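Local coordinates for protein serine--tRNA ligase (PDB 2DQ0) that probably charges tRNA(Ser), and also tRNA(Sec), with serine at the expense of ATP, working as a homodimeric class-II aminoacyl-tRNA synthetase, at residues Lys45-Leu50 / Gly86-Glu91; Arg105-Thr110 / Leu348-Ala353; Gly130-Trp135 / Gly148-Glu153; Ile200-Asp205 / Lys432-Tyr437. One frame throughout, in Å; residues are numbered along the deposited sequence.

Contact 1: Lys45-Leu50 / Gly86-Glu91; sequences KEINRL and GELENE
Ile47 and Leu88 meet across the antiparallel coiled coil that forms the arm of the N-terminal tRNA-binding extension. CG1 of Ile47 lies 3.4 Å from CB of Leu88, the two side chains running alongside one another and pointing opposite ways. CG1 of Ile47, anti to the carbonyl carbon (chi1 -68°), is put against Leu88; with chi2 at 176°, CD1 of Ile47 lies 3.9 Å from CG of Glu89. The CD1 methyl of Leu88 is met by two side chains that cross it at about a right angle: Leu50, whose CD1 is 3.7 Å from it, and Glu46, whose OE2 is 3.8 Å from it. An alanine at Ile47 would probably open a gap beside Leu88 CB and take away the apolar group that covers Glu89 CG. No hydrogen bond links the two segments; the short helical axes, 9.7 Å apart and 159° from parallel, are joined here mainly by apolar packing. Further out, Leu50 also rests on Ile81, Arg84 and Ile85, and a salt bridge from Glu91 to Lys43 ties the two helices at the flank. On the first helix, Glu46 OE1 forms a salt bridge with Arg49 NH1 at 2.7 Å.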
# COMPACT_ATOMS: atom_id res chain seq x y z
N LYS A 45 -5.33 39.84 29.61
CA LYS A 45 -4.96 41.09 30.24
C LYS A 45 -5.54 41.08 31.67
O LYS A 45 -4.94 41.60 32.61
CB LYS A 45 -5.50 42.28 29.44
CG LYS A 45 -4.84 43.61 29.79
CD LYS A 45 -3.30 43.52 29.68
CE LYS A 45 -2.60 44.86 29.94
NZ LYS A 45 -2.97 45.92 28.93
N GLU A 46 -6.71 40.46 31.81
CA GLU A 46 -7.37 40.32 33.11
C GLU A 46 -6.46 39.51 34.03
O GLU A 46 -6.24 39.88 35.18
CB GLU A 46 -8.70 39.56 32.96
CG GLU A 46 -9.93 40.22 33.55
CD GLU A 46 -9.89 40.34 35.06
OE1 GLU A 46 -9.15 41.20 35.58
OE2 GLU A 46 -10.61 39.56 35.73
N ILE A 47 -5.94 38.41 33.51
CA ILE A 47 -5.05 37.53 34.27
C ILE A 47 -3.83 38.29 34.80
O ILE A 47 -3.47 38.17 35.98
CB ILE A 47 -4.61 36.31 33.40
CG1 ILE A 47 -5.83 35.41 33.13
CG2 ILE A 47 -3.50 35.52 34.10
CD1 ILE A 47 -5.58 34.21 32.21
N ASN A 48 -3.18 39.08 33.94
CA ASN A 48 -2.04 39.84 34.41
C ASN A 48 -2.46 40.82 35.50
O ASN A 48 -1.76 41.01 36.49
CB ASN A 48 -1.38 40.57 33.25
CG ASN A 48 -0.61 39.63 32.35
OD1 ASN A 48 -0.21 38.54 32.77
ND2 ASN A 48 -0.37 40.06 31.11
N ARG A 49 -3.62 41.44 35.31
CA ARG A 49 -4.15 42.41 36.27
C ARG A 49 -4.21 41.67 37.58
O ARG A 49 -3.81 42.20 38.62
CB ARG A 49 -5.55 42.86 35.84
CG ARG A 49 -5.88 44.37 35.95
CD ARG A 49 -6.25 44.84 37.37
NE ARG A 49 -7.15 43.93 38.09
CZ ARG A 49 -8.28 43.44 37.59
NH1 ARG A 49 -8.67 43.77 36.36
NH2 ARG A 49 -9.02 42.60 38.31
N LEU A 50 -4.71 40.44 37.53
CA LEU A 50 -4.84 39.64 38.74
C LEU A 50 -3.50 39.20 39.29
O LEU A 50 -3.32 39.21 40.50
CB LEU A 50 -5.75 38.44 38.49
CG LEU A 50 -7.25 38.76 38.44
CD1 LEU A 50 -8.02 37.48 38.10
CD2 LEU A 50 -7.72 39.34 39.80
N GLY A 86 -7.18 30.75 37.71
CA GLY A 86 -7.33 29.44 37.09
C GLY A 86 -8.46 29.42 36.08
O GLY A 86 -8.30 28.93 34.96
N GLU A 87 -9.62 29.95 36.48
CA GLU A 87 -10.79 29.99 35.61
C GLU A 87 -10.47 30.70 34.32
O GLU A 87 -10.72 30.18 33.23
CB GLU A 87 -11.96 30.68 36.31
CG GLU A 87 -12.60 29.83 37.41
CD GLU A 87 -13.47 30.65 38.38
OE1 GLU A 87 -14.00 30.04 39.34
OE2 GLU A 87 -13.61 31.88 38.17
N LEU A 88 -9.91 31.90 34.43
CA LEU A 88 -9.56 32.65 33.24
C LEU A 88 -8.62 31.82 32.36
O LEU A 88 -8.79 31.74 31.15
CB LEU A 88 -8.90 33.98 33.64
CG LEU A 88 -9.91 34.89 34.33
CD1 LEU A 88 -9.23 36.14 34.91
CD2 LEU A 88 -11.01 35.27 33.31
N GLU A 89 -7.64 31.17 32.99
CA GLU A 89 -6.69 30.35 32.24
C GLU A 89 -7.39 29.25 31.46
O GLU A 89 -7.14 29.06 30.27
CB GLU A 89 -5.65 29.76 33.20
CG GLU A 89 -4.62 30.77 33.66
CD GLU A 89 -3.63 30.19 34.65
OE1 GLU A 89 -2.59 30.84 34.90
OE2 GLU A 89 -3.88 29.07 35.17
N ASN A 90 -8.29 28.54 32.12
CA ASN A 90 -9.00 27.49 31.44
C ASN A 90 -9.97 28.07 30.43
O ASN A 90 -10.27 27.43 29.42
CB ASN A 90 -9.70 26.60 32.46
CG ASN A 90 -8.72 25.96 33.43
OD1 ASN A 90 -7.72 25.36 33.02
ND2 ASN A 90 -8.99 26.10 34.72
N GLU A 91 -10.45 29.28 30.68
CA GLU A 91 -11.36 29.89 29.72
C GLU A 91 -10.56 30.30 28.49
O GLU A 91 -11.06 30.28 27.36
CB GLU A 91 -12.06 31.12 30.32
CG GLU A 91 -13.26 30.80 31.23
CD GLU A 91 -13.87 32.04 31.91
OE1 GLU A 91 -14.69 31.87 32.84
OE2 GLU A 91 -13.54 33.18 31.52

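Contact 2: Arg105-Thr110 / Leu348-Ala353; sequences RLPNIT and LGYVAA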
# COMPACT_ATOMS: atom_id res chain seq x y z
N ARG A 105 -9.35 24.99 9.46
CA ARG A 105 -10.36 24.71 8.49
C ARG A 105 -10.57 25.83 7.47
O ARG A 105 -11.62 25.93 6.86
CB ARG A 105 -11.66 24.32 9.22
CG ARG A 105 -11.81 22.79 9.35
CD ARG A 105 -12.61 22.34 10.57
NE ARG A 105 -11.76 22.42 11.73
CZ ARG A 105 -11.54 21.42 12.57
NH1 ARG A 105 -12.12 20.26 12.36
NH2 ARG A 105 -10.72 21.59 13.60
N LEU A 106 -9.54 26.65 7.30
CA LEU A 106 -9.58 27.74 6.33
C LEU A 106 -8.52 27.48 5.26
O LEU A 106 -7.40 27.10 5.56
CB LEU A 106 -9.37 29.09 7.02
CG LEU A 106 -10.57 29.60 7.85
CD1 LEU A 106 -10.18 30.84 8.63
CD2 LEU A 106 -11.75 29.90 6.92
N PRO A 107 -8.88 27.67 3.99
CA PRO A 107 -7.90 27.43 2.92
C PRO A 107 -6.83 28.48 2.82
O PRO A 107 -7.03 29.62 3.23
CB PRO A 107 -8.77 27.38 1.66
CG PRO A 107 -9.81 28.39 1.95
CD PRO A 107 -10.17 28.08 3.43
N ASN A 108 -5.71 28.10 2.23
CA ASN A 108 -4.59 29.00 2.04
C ASN A 108 -5.06 30.18 1.20
O ASN A 108 -5.93 30.04 0.34
CB ASN A 108 -3.43 28.30 1.33
CG ASN A 108 -2.09 28.97 1.63
OD1 ASN A 108 -1.04 28.48 1.23
ND2 ASN A 108 -2.14 30.09 2.35
N ILE A 109 -4.48 31.35 1.47
CA ILE A 109 -4.81 32.54 0.73
C ILE A 109 -4.17 32.37 -0.63
O ILE A 109 -3.00 31.98 -0.73
CB ILE A 109 -4.23 33.79 1.41
CG1 ILE A 109 -4.76 33.90 2.84
CG2 ILE A 109 -4.62 35.05 0.62
CD1 ILE A 109 -6.26 34.00 2.92
N THR A 110 -4.94 32.65 -1.68
CA THR A 110 -4.45 32.51 -3.05
C THR A 110 -3.50 33.63 -3.41
O THR A 110 -3.59 34.75 -2.87
CB THR A 110 -5.60 32.54 -4.09
OG1 THR A 110 -6.12 33.87 -4.18
CG2 THR A 110 -6.72 31.58 -3.69
N LEU A 348 -9.11 25.47 -7.18
CA LEU A 348 -7.80 25.37 -6.56
C LEU A 348 -7.56 24.41 -5.40
O LEU A 348 -6.50 23.76 -5.35
CB LEU A 348 -7.29 26.76 -6.19
CG LEU A 348 -5.83 26.80 -5.70
CD1 LEU A 348 -4.93 26.05 -6.68
CD2 LEU A 348 -5.37 28.27 -5.51
N GLY A 349 -8.48 24.30 -4.46
CA GLY A 349 -8.20 23.39 -3.36
C GLY A 349 -7.55 24.12 -2.19
O GLY A 349 -6.85 25.12 -2.38
N TYR A 350 -7.78 23.61 -0.99
CA TYR A 350 -7.30 24.21 0.25
C TYR A 350 -5.81 24.42 0.50
O TYR A 350 -5.41 25.44 1.04
CB TYR A 350 -7.88 23.43 1.43
CG TYR A 350 -9.27 23.85 1.82
CD1 TYR A 350 -10.25 24.03 0.85
CD2 TYR A 350 -9.60 24.11 3.16
CE1 TYR A 350 -11.53 24.45 1.18
CE2 TYR A 350 -10.88 24.53 3.51
CZ TYR A 350 -11.85 24.70 2.51
OH TYR A 350 -13.12 25.14 2.81
N VAL A 351 -4.99 23.46 0.12
CA VAL A 351 -3.58 23.56 0.42
C VAL A 351 -2.75 24.55 -0.38
O VAL A 351 -1.90 25.24 0.18
CB VAL A 351 -2.91 22.18 0.32
CG1 VAL A 351 -1.52 22.25 0.93
CG2 VAL A 351 -3.77 21.14 1.02
N ALA A 352 -3.01 24.65 -1.68
CA ALA A 352 -2.19 25.53 -2.50
C ALA A 352 -2.55 27.00 -2.53
O ALA A 352 -3.69 27.40 -2.32
CB ALA A 352 -2.15 24.99 -3.92
N ALA A 353 -1.52 27.81 -2.78
CA ALA A 353 -1.69 29.25 -2.93
C ALA A 353 -1.83 29.47 -4.43
O ALA A 353 -2.55 30.36 -4.87
CB ALA A 353 -0.46 29.98 -2.41
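Arg105 O lies at the edge of the Tyr350 ring, near its plane and 3.7 Å from CE2, where two irregular loops join the N-terminal extension to the class-II catalytic core. The same carbonyl is hydrogen-bonded by Lys26 of the N-terminal part, while Arg105 NE turns to the backbone of Tyr101. Pro107 then lies over the ring: its CB sits 3.6 Å from the centroid of Tyr350 and 13° off the ring normal, a CH-pi contact, and its CD is 3.6 Å from CE2 of the tyrosine. The ring is anchored at its far end, where Tyr350 OH is hydrogen-bonded with Glu23 and Lys26. An alanine in place of Tyr350 would probably leave the proline without its aromatic floor and Glu23 and Lys26 without the hydroxyl they share. At Asn108 the backbone takes over, its N donating to Tyr350 O at 2.9 Å in a nearly straight bond (172°), with Asn108 CB close to the carbonyl oxygens of Tyr350 and Val351. Val351 points away from this contact, and its side chain is about 5 Å from that of Glu254, predicted to bind serine. Next, Ile109 O comes 3.6 Å from Ala353 CB. Thr110 directs OG1 to Asp17 on helix 11-21, whereas CG2, anti to the carbonyl carbon, touches CD2 of Leu348 at 4.0 Å. The last link is a CA-H...O contact of 3.4 Å from Thr110 CA to Ala353 O.

Contact 3: Gly130-Trp135 / Gly148-Glu153; sequences GKARVW and GKMEYE
Glu153 N donates to Ala132 O at 2.7 Å, the shortest bond in a two-stranded parallel ladder. On one side of it Ala132 N reaches Glu151 O in a longer bond (3.3 Å), and on the other Val134 N takes Glu153 O at 2.9 Å, so that Ala132 is paired with Tyr152 and Arg133 with Glu153. Beyond the backbone, the fully extended Lys131 lays its CE against Glu153 CB at 3.5 Å, crossing the glutamate obliquely. Lys131 NZ forms a salt bridge with Glu153 OE1 at 3.3 Å, its hydrogen bond weak. Arg133 projects on the same face as Glu153 but sends its guanidinium to the carbonyls of Asn420 and Gln422. On the face of Ala132 and Tyr152 the contacts are between carbons: CB of Ala132 stands 4.2 Å from CB of Tyr152. Val134 CG2 also approaches Tyr152 CB. Met150 bends at chi3 (-146°), bringing CE to 3.7 Å from Gly130 O and near Ala132 CB. The two strands are the ends of a beta-alpha-beta unit whose connecting helix 139-146 sets Phe142 against Ala132, Val134 and Tyr152, while Trp361, from strand 354-362 of the large sheet, packs on Ala132 and Val134.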
# COMPACT_ATOMS: atom_id res chain seq x y z
N GLY A 130 4.23 20.54 -28.23
CA GLY A 130 3.99 19.35 -29.06
C GLY A 130 3.04 19.38 -30.24
O GLY A 130 2.34 20.37 -30.48
N LYS A 131 3.02 18.28 -31.00
CA LYS A 131 2.16 18.16 -32.18
C LYS A 131 1.12 17.07 -31.96
O LYS A 131 1.38 15.88 -32.14
CB LYS A 131 2.99 17.82 -33.42
CG LYS A 131 2.17 17.57 -34.67
CD LYS A 131 3.10 17.42 -35.87
CE LYS A 131 2.35 17.25 -37.18
NZ LYS A 131 3.29 17.02 -38.33
N ALA A 132 -0.07 17.52 -31.59
CA ALA A 132 -1.19 16.64 -31.31
C ALA A 132 -1.73 15.92 -32.52
O ALA A 132 -1.83 16.47 -33.62
CB ALA A 132 -2.31 17.43 -30.65
N ARG A 133 -2.09 14.66 -32.30
CA ARG A 133 -2.68 13.86 -33.35
C ARG A 133 -4.17 13.87 -33.02
O ARG A 133 -4.60 13.25 -32.06
CB ARG A 133 -2.09 12.47 -33.32
CG ARG A 133 -0.56 12.50 -33.50
CD ARG A 133 0.11 11.14 -33.25
NE ARG A 133 -0.37 10.09 -34.14
CZ ARG A 133 -0.40 8.80 -33.81
NH1 ARG A 133 0.02 8.41 -32.62
NH2 ARG A 133 -0.87 7.90 -34.67
N VAL A 134 -4.94 14.60 -33.82
CA VAL A 134 -6.38 14.75 -33.64
C VAL A 134 -7.24 14.01 -34.66
O VAL A 134 -6.98 14.03 -35.87
CB VAL A 134 -6.78 16.25 -33.72
CG1 VAL A 134 -8.27 16.43 -33.37
CG2 VAL A 134 -5.88 17.10 -32.80
N TRP A 135 -8.28 13.35 -34.17
CA TRP A 135 -9.23 12.65 -35.02
C TRP A 135 -10.09 13.71 -35.70
O TRP A 135 -10.45 14.72 -35.07
CB TRP A 135 -10.15 11.79 -34.18
CG TRP A 135 -11.22 11.11 -34.95
CD1 TRP A 135 -11.08 10.38 -36.11
CD2 TRP A 135 -12.58 10.95 -34.54
NE1 TRP A 135 -12.27 9.76 -36.43
CE2 TRP A 135 -13.21 10.09 -35.48
CE3 TRP A 135 -13.34 11.44 -33.46
CZ2 TRP A 135 -14.56 9.70 -35.37
CZ3 TRP A 135 -14.70 11.05 -33.35
CH2 TRP A 135 -15.29 10.19 -34.31
N GLY A 148 -6.06 27.41 -30.73
CA GLY A 148 -5.31 27.56 -31.97
C GLY A 148 -3.82 27.77 -31.78
O GLY A 148 -3.07 27.91 -32.75
N LYS A 149 -3.38 27.78 -30.52
CA LYS A 149 -1.99 27.99 -30.18
C LYS A 149 -1.14 26.71 -30.17
O LYS A 149 -0.01 26.74 -29.70
CB LYS A 149 -1.90 28.66 -28.81
CG LYS A 149 -2.66 29.99 -28.69
CD LYS A 149 -2.47 30.60 -27.29
CE LYS A 149 -3.04 32.03 -27.17
NZ LYS A 149 -4.53 32.14 -27.24
N MET A 150 -1.65 25.60 -30.68
CA MET A 150 -0.89 24.35 -30.66
C MET A 150 -0.84 23.64 -32.01
O MET A 150 -1.87 23.48 -32.68
CB MET A 150 -1.48 23.41 -29.58
CG MET A 150 -0.94 21.98 -29.57
SD MET A 150 -1.60 20.99 -28.18
CE MET A 150 -0.26 19.99 -27.83
N GLU A 151 0.35 23.19 -32.40
CA GLU A 151 0.51 22.50 -33.68
C GLU A 151 -0.22 21.17 -33.63
O GLU A 151 -0.40 20.61 -32.55
CB GLU A 151 1.99 22.31 -34.00
CG GLU A 151 2.24 22.05 -35.48
CD GLU A 151 1.40 22.97 -36.38
OE1 GLU A 151 1.62 24.20 -36.35
OE2 GLU A 151 0.50 22.47 -37.12
N TYR A 152 -0.66 20.67 -34.78
CA TYR A 152 -1.39 19.40 -34.79
C TYR A 152 -1.53 18.75 -36.14
O TYR A 152 -1.53 19.40 -37.17
CB TYR A 152 -2.78 19.60 -34.20
CG TYR A 152 -3.70 20.39 -35.09
CD1 TYR A 152 -4.59 19.75 -35.97
CD2 TYR A 152 -3.70 21.78 -35.05
CE1 TYR A 152 -5.45 20.50 -36.78
CE2 TYR A 152 -4.55 22.53 -35.85
CZ TYR A 152 -5.43 21.88 -36.71
OH TYR A 152 -6.31 22.64 -37.44
N GLU A 153 -1.70 17.44 -36.12
CA GLU A 153 -1.84 16.64 -37.31
C GLU A 153 -3.21 15.97 -37.25
O GLU A 153 -3.64 15.53 -36.19
CB GLU A 153 -0.72 15.60 -37.32
CG GLU A 153 -0.71 14.63 -38.46
CD GLU A 153 0.51 13.73 -38.40
OE1 GLU A 153 1.64 14.22 -38.67
OE2 GLU A 153 0.35 12.53 -38.06

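Contact 4: Ile200-Asp205 / Lys432-Tyr437; sequences IRFALD and KVLWKY
Tyr437 and Asp205 reach toward each other tip to tip, tying the short C-terminal helix 435-438 to helix 190-209 of the class-II core at the dimer interface. Tyr437 OH donates to Asp205 OD2 at 2.6 Å, on the anti side of that oxygen. The hydroxyl stands 21° out of the carboxylate plane, and the carboxylate and ring planes are 44° apart. Asp205 OD1 uses its syn lone pair for Arg201 NH1, 3.1 Å away, and itself lies nearly in the guanidinium plane of Arg201, so both carboxylate oxygens are held and the aspartate is likely to stay charged. Tyr437 lies between two groups: the backbone N of Phe202 over one face, offset toward the rim, and CG of Lys436 on the opposite face. Arg201 CB touches the ring obliquely, 3.7 Å from CD2 of Tyr437. Phe202 crosses the tyrosine at about a right angle. CG of Phe202 stands anti to the backbone N (chi1 167°). CE1 of Phe202 meets Val433 CG1 at 3.5 Å, and CB of Phe202 lies 3.7 Å from Leu434 CD2. Leu330 and Glu333 of helix 316-333 also touch this phenylalanine. The dimer draws on the same residues, since Arg201 NH2 is hydrogen-bonded to the Tyr437 carbonyl of the second subunit and the second subunit's arginine returns the bond; Leu204 packs on Leu197 of that subunit. Within the short segment, Lys436 folds back to place NZ 3.2 Å from Val433 O.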
# COMPACT_ATOMS: atom_id res chain seq x y z
N ILE A 200 8.89 4.97 -13.56
CA ILE A 200 9.35 5.32 -12.23
C ILE A 200 10.87 5.61 -12.28
O ILE A 200 11.31 6.68 -11.86
CB ILE A 200 9.07 4.15 -11.24
CG1 ILE A 200 7.58 4.09 -10.91
CG2 ILE A 200 9.87 4.31 -9.92
CD1 ILE A 200 7.20 2.84 -10.09
N ARG A 201 11.67 4.67 -12.79
CA ARG A 201 13.11 4.85 -12.90
C ARG A 201 13.50 6.09 -13.70
O ARG A 201 14.38 6.84 -13.29
CB ARG A 201 13.77 3.62 -13.53
CG ARG A 201 14.17 2.53 -12.54
CD ARG A 201 14.89 3.09 -11.30
NE ARG A 201 16.19 3.73 -11.54
CZ ARG A 201 17.35 3.09 -11.63
NH1 ARG A 201 18.47 3.77 -11.83
NH2 ARG A 201 17.40 1.76 -11.52
N PHE A 202 12.86 6.29 -14.84
CA PHE A 202 13.13 7.47 -15.67
C PHE A 202 12.91 8.74 -14.84
O PHE A 202 13.83 9.55 -14.67
CB PHE A 202 12.22 7.44 -16.89
CG PHE A 202 12.18 8.71 -17.66
CD1 PHE A 202 13.32 9.21 -18.27
CD2 PHE A 202 10.98 9.41 -17.79
CE1 PHE A 202 13.26 10.40 -19.00
CE2 PHE A 202 10.91 10.60 -18.52
CZ PHE A 202 12.05 11.10 -19.13
N ALA A 203 11.71 8.91 -14.29
CA ALA A 203 11.40 10.08 -13.48
C ALA A 203 12.43 10.22 -12.38
O ALA A 203 13.02 11.27 -12.18
CB ALA A 203 10.02 9.95 -12.86
N LEU A 204 12.62 9.12 -11.66
CA LEU A 204 13.56 9.05 -10.57
C LEU A 204 14.95 9.53 -10.96
O LEU A 204 15.54 10.36 -10.27
CB LEU A 204 13.63 7.62 -10.07
CG LEU A 204 13.69 7.42 -8.57
CD1 LEU A 204 12.84 8.46 -7.83
CD2 LEU A 204 13.19 6.02 -8.28
N ASP A 205 15.46 9.01 -12.08
CA ASP A 205 16.79 9.36 -12.56
C ASP A 205 16.96 10.85 -12.84
O ASP A 205 17.91 11.49 -12.39
CB ASP A 205 17.12 8.56 -13.83
CG ASP A 205 17.58 7.14 -13.53
OD1 ASP A 205 17.77 6.78 -12.34
OD2 ASP A 205 17.76 6.38 -14.49
N LYS A 432 11.66 6.77 -27.36
CA LYS A 432 13.07 6.37 -27.33
C LYS A 432 13.74 6.54 -25.95
O LYS A 432 14.52 5.70 -25.53
CB LYS A 432 13.86 7.15 -28.41
CG LYS A 432 13.15 7.14 -29.78
CD LYS A 432 13.73 8.15 -30.80
CE LYS A 432 12.81 8.37 -32.02
NZ LYS A 432 12.72 7.21 -32.96
N VAL A 433 13.43 7.62 -25.25
CA VAL A 433 14.02 7.86 -23.95
C VAL A 433 13.84 6.70 -22.98
O VAL A 433 14.67 6.52 -22.08
CB VAL A 433 13.42 9.11 -23.27
CG1 VAL A 433 14.36 9.62 -22.20
CG2 VAL A 433 13.13 10.17 -24.31
N LEU A 434 12.76 5.93 -23.13
CA LEU A 434 12.50 4.81 -22.23
C LEU A 434 13.10 3.47 -22.66
O LEU A 434 13.13 2.53 -21.87
CB LEU A 434 10.98 4.62 -22.00
CG LEU A 434 10.20 5.80 -21.42
CD1 LEU A 434 8.73 5.53 -21.44
CD2 LEU A 434 10.68 6.07 -20.01
N TRP A 435 13.57 3.38 -23.90
CA TRP A 435 14.15 2.13 -24.41
C TRP A 435 15.23 1.53 -23.49
O TRP A 435 15.32 0.30 -23.36
CB TRP A 435 14.74 2.34 -25.80
CG TRP A 435 13.76 2.68 -26.89
CD1 TRP A 435 12.40 2.77 -26.78
CD2 TRP A 435 14.07 2.98 -28.25
NE1 TRP A 435 11.85 3.10 -27.99
CE2 TRP A 435 12.85 3.24 -28.91
CE3 TRP A 435 15.27 3.07 -28.97
CZ2 TRP A 435 12.78 3.56 -30.27
CZ3 TRP A 435 15.21 3.39 -30.32
CH2 TRP A 435 13.97 3.64 -30.96
N LYS A 436 16.05 2.37 -22.87
CA LYS A 436 17.08 1.86 -22.00
C LYS A 436 16.45 1.21 -20.77
O LYS A 436 17.03 0.30 -20.17
CB LYS A 436 18.08 2.95 -21.58
CG LYS A 436 17.50 4.16 -20.85
CD LYS A 436 18.61 5.19 -20.62
CE LYS A 436 18.10 6.55 -20.12
NZ LYS A 436 17.59 7.46 -21.21
N TYR A 437 15.24 1.63 -20.42
CA TYR A 437 14.57 1.07 -19.25
C TYR A 437 13.66 -0.12 -19.54
O TYR A 437 13.57 -1.03 -18.71
CB TYR A 437 13.73 2.13 -18.55
CG TYR A 437 14.51 3.33 -18.08
CD1 TYR A 437 14.46 4.52 -18.78
CD2 TYR A 437 15.27 3.28 -16.90
CE1 TYR A 437 15.14 5.66 -18.33
CE2 TYR A 437 15.96 4.41 -16.44
CZ TYR A 437 15.89 5.59 -17.16
OH TYR A 437 16.52 6.73 -16.72

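From the N terminus, contact 1 closes first, pairing helix 28-65 with helix 72-103 within the N-terminal arm. The chain then leaves that arm, and residues 105-110 open contact 2, a long-range closure completed only when the chain reaches 348-353 in the catalytic core. Contact 3 lies wholly within that span and is local, closing one beta-alpha-beta unit. Contact 4 starts inside the same span, at 200-205, but ends beyond it at 432-437, so contacts 2 and 4 cross. Contact 1 lies across the chain's centre from contacts 3 and 4, whose centres are about 25 Å apart. Contact 2 thus ties arm to core, whereas contact 4 ties the C-terminal end to a helix at the subunit interface.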